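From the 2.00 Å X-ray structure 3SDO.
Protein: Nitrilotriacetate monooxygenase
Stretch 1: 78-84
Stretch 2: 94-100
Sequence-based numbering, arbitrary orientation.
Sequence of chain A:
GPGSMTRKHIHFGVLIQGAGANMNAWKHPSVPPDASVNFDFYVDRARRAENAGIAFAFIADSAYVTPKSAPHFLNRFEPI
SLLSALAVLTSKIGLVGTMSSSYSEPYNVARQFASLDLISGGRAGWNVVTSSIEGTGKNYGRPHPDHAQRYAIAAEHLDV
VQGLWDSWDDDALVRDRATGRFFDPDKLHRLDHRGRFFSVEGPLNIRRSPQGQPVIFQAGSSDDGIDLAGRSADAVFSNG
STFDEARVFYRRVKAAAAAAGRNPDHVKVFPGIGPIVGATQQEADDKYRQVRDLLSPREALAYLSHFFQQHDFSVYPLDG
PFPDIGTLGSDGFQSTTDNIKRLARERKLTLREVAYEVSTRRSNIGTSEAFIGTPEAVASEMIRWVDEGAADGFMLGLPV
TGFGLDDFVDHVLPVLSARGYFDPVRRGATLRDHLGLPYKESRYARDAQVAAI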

# COMPACT_ATOMS: atom_id res chain seq x y z
N GLU A 78 -1.65 5.29 3.22
CA GLU A 78 -2.40 4.31 2.45
C GLU A 78 -1.98 2.90 2.94
O GLU A 78 -0.80 2.68 3.26
N PRO A 79 -2.94 1.94 3.04
CA PRO A 79 -2.63 0.69 3.77
C PRO A 79 -1.60 -0.27 3.17
O PRO A 79 -0.82 -0.82 3.92
N ILE A 80 -1.59 -0.50 1.85
CA ILE A 80 -0.62 -1.46 1.28
C ILE A 80 0.80 -0.96 1.52
O ILE A 80 1.66 -1.73 1.96
N SER A 81 1.05 0.31 1.19
CA SER A 81 2.35 0.92 1.44
C SER A 81 2.72 0.87 2.93
O SER A 81 3.82 0.45 3.29
N LEU A 82 1.81 1.31 3.80
CA LEU A 82 2.12 1.34 5.24
C LEU A 82 2.42 -0.06 5.78
O LEU A 82 3.41 -0.27 6.49
N LEU A 83 1.58 -1.02 5.43
CA LEU A 83 1.71 -2.37 5.97
C LEU A 83 2.98 -3.07 5.45
O LEU A 83 3.62 -3.84 6.19
N SER A 84 3.36 -2.76 4.22
CA SER A 84 4.53 -3.37 3.60
C SER A 84 5.81 -2.86 4.27
O SER A 84 6.73 -3.62 4.56
N GLY A 94 0.47 -9.75 12.78
CA GLY A 94 -0.30 -9.71 11.54
C GLY A 94 -0.49 -8.30 11.02
O GLY A 94 -0.36 -7.32 11.76
N LEU A 95 -0.78 -8.20 9.74
CA LEU A 95 -0.79 -6.91 9.03
C LEU A 95 -2.06 -6.85 8.21
O LEU A 95 -2.11 -7.37 7.09
N VAL A 96 -3.09 -6.23 8.79
CA VAL A 96 -4.41 -6.26 8.22
C VAL A 96 -4.77 -4.87 7.70
O VAL A 96 -4.70 -3.87 8.44
N GLY A 97 -5.18 -4.83 6.44
CA GLY A 97 -5.49 -3.59 5.77
C GLY A 97 -6.83 -3.51 5.10
O GLY A 97 -7.29 -4.45 4.44
N THR A 98 -7.48 -2.37 5.27
CA THR A 98 -8.74 -2.13 4.57
C THR A 98 -8.54 -1.83 3.08
O THR A 98 -7.65 -1.08 2.69
N MET A 99 -9.38 -2.41 2.23
CA MET A 99 -9.47 -2.00 0.84
C MET A 99 -10.88 -2.28 0.32
O MET A 99 -11.47 -3.30 0.62
N SER A 100 -11.40 -1.32 -0.44
CA SER A 100 -12.77 -1.34 -0.91
C SER A 100 -12.95 -2.25 -2.13
O SER A 100 -12.13 -2.25 -3.05

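The first turns of a helix pack against a nearly antiparallel strand through van der Waals contacts, with no hydrogen bond between the two stretches. The axes of helix 79-84 and strand 94-100 approach to 8.4 Å, at 172° between their directions. The contact buries 318 Å², both sides summed.

Leu-83 gives the most area. Its CA-to-CB bond points toward the strand, with chi1 m and chi2 t. Leu-83 CD1 lies 3.5 Å from Val-96 C and 3.5 Å from Gly-97 N, so this methyl rests on the strand backbone. Leu-83 CD2 lies 3.9 Å from Leu-95 CB. Leu-95 also points toward the helix, in the same m, t rotamer. Val-96 (chi1 t) points away, as expected for its alternate position on the strand.

Gly-97 leaves room for this packing. A CB on Gly-97 would point toward the helix and fall 2.7 Å from Leu-83 CD1, a clash. A CB on Gly-97 would also sit tightly against Pro-79 CB, at 3.4 Å. Pro-79 points toward the strand, its ring puckered C-gamma exo. Pro-79 CB is 4.3 Å from Gly-97 CA, and Pro-79 CG is 3.6 Å from Thr-98 O.

Ile-80 and Met-99 both start sideways, but their ends come nearer. Ile-80 is m, m; Met-99 is t, t, m. Ile-80 CG1 and Met-99 CE meet at 3.4 Å, a close apolar contact.

Glu-78 and Ser-84 make polar bonds within the helix stretch. Glu-78 (chi1 t, chi2 m) caps the helix N-terminus: Glu-78 OE1 accepts from Ser-81 N at 2.9 Å, and Glu-78 OE2 accepts from Ile-80 N at 3.0 Å. Ser-84 (chi1 m) points away from the strand, and Ser-84 OG donates to Ile-80 O at 2.7 Å. Thr-98 OG1 is hydrogen-bonded elsewhere in the structure.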

# COMPACT_ATOMS: atom_id res chain seq x y z
CB GLU A 78 -2.13 4.54 0.96
CG GLU A 78 -2.81 3.57 0.04
CD GLU A 78 -2.10 2.24 -0.05
OE1 GLU A 78 -0.86 2.18 0.12
OE2 GLU A 78 -2.81 1.24 -0.30
CB PRO A 79 -3.98 -0.01 3.89
CG PRO A 79 -4.98 1.12 3.82
CD PRO A 79 -4.38 2.04 2.77
CB ILE A 80 -0.85 -1.72 -0.21
CG1 ILE A 80 -2.20 -2.40 -0.43
CG2 ILE A 80 0.32 -2.56 -0.83
CD1 ILE A 80 -2.27 -3.83 0.12
CB SER A 81 2.43 2.37 0.94
OG SER A 81 1.37 3.19 1.44
CB LEU A 82 0.98 2.02 6.03
CG LEU A 82 1.13 2.05 7.57
CD1 LEU A 82 2.38 2.78 8.05
CD2 LEU A 82 -0.13 2.66 8.21
CB LEU A 83 0.46 -3.18 5.65
CG LEU A 83 -0.76 -2.78 6.50
CD1 LEU A 83 -2.01 -3.52 6.00
CD2 LEU A 83 -0.54 -3.06 8.00
CB SER A 84 4.54 -3.06 2.09
OG SER A 84 3.44 -3.67 1.41
CB LEU A 95 0.43 -6.84 8.11
CG LEU A 95 1.76 -7.04 8.83
CD1 LEU A 95 2.88 -7.39 7.81
CD2 LEU A 95 2.10 -5.79 9.65
CB VAL A 96 -5.42 -6.70 9.27
CG1 VAL A 96 -6.86 -6.70 8.69
CG2 VAL A 96 -5.03 -8.09 9.80
CB THR A 98 -9.52 -0.96 5.23
OG1 THR A 98 -9.99 -1.38 6.51
CG2 THR A 98 -10.71 -0.51 4.38
CB MET A 99 -8.43 -2.69 -0.03
CG MET A 99 -8.23 -1.96 -1.36
SD MET A 99 -6.94 -2.72 -2.34
CE MET A 99 -5.46 -2.21 -1.46
CB SER A 100 -13.23 0.09 -1.26
OG SER A 100 -14.13 0.09 -2.35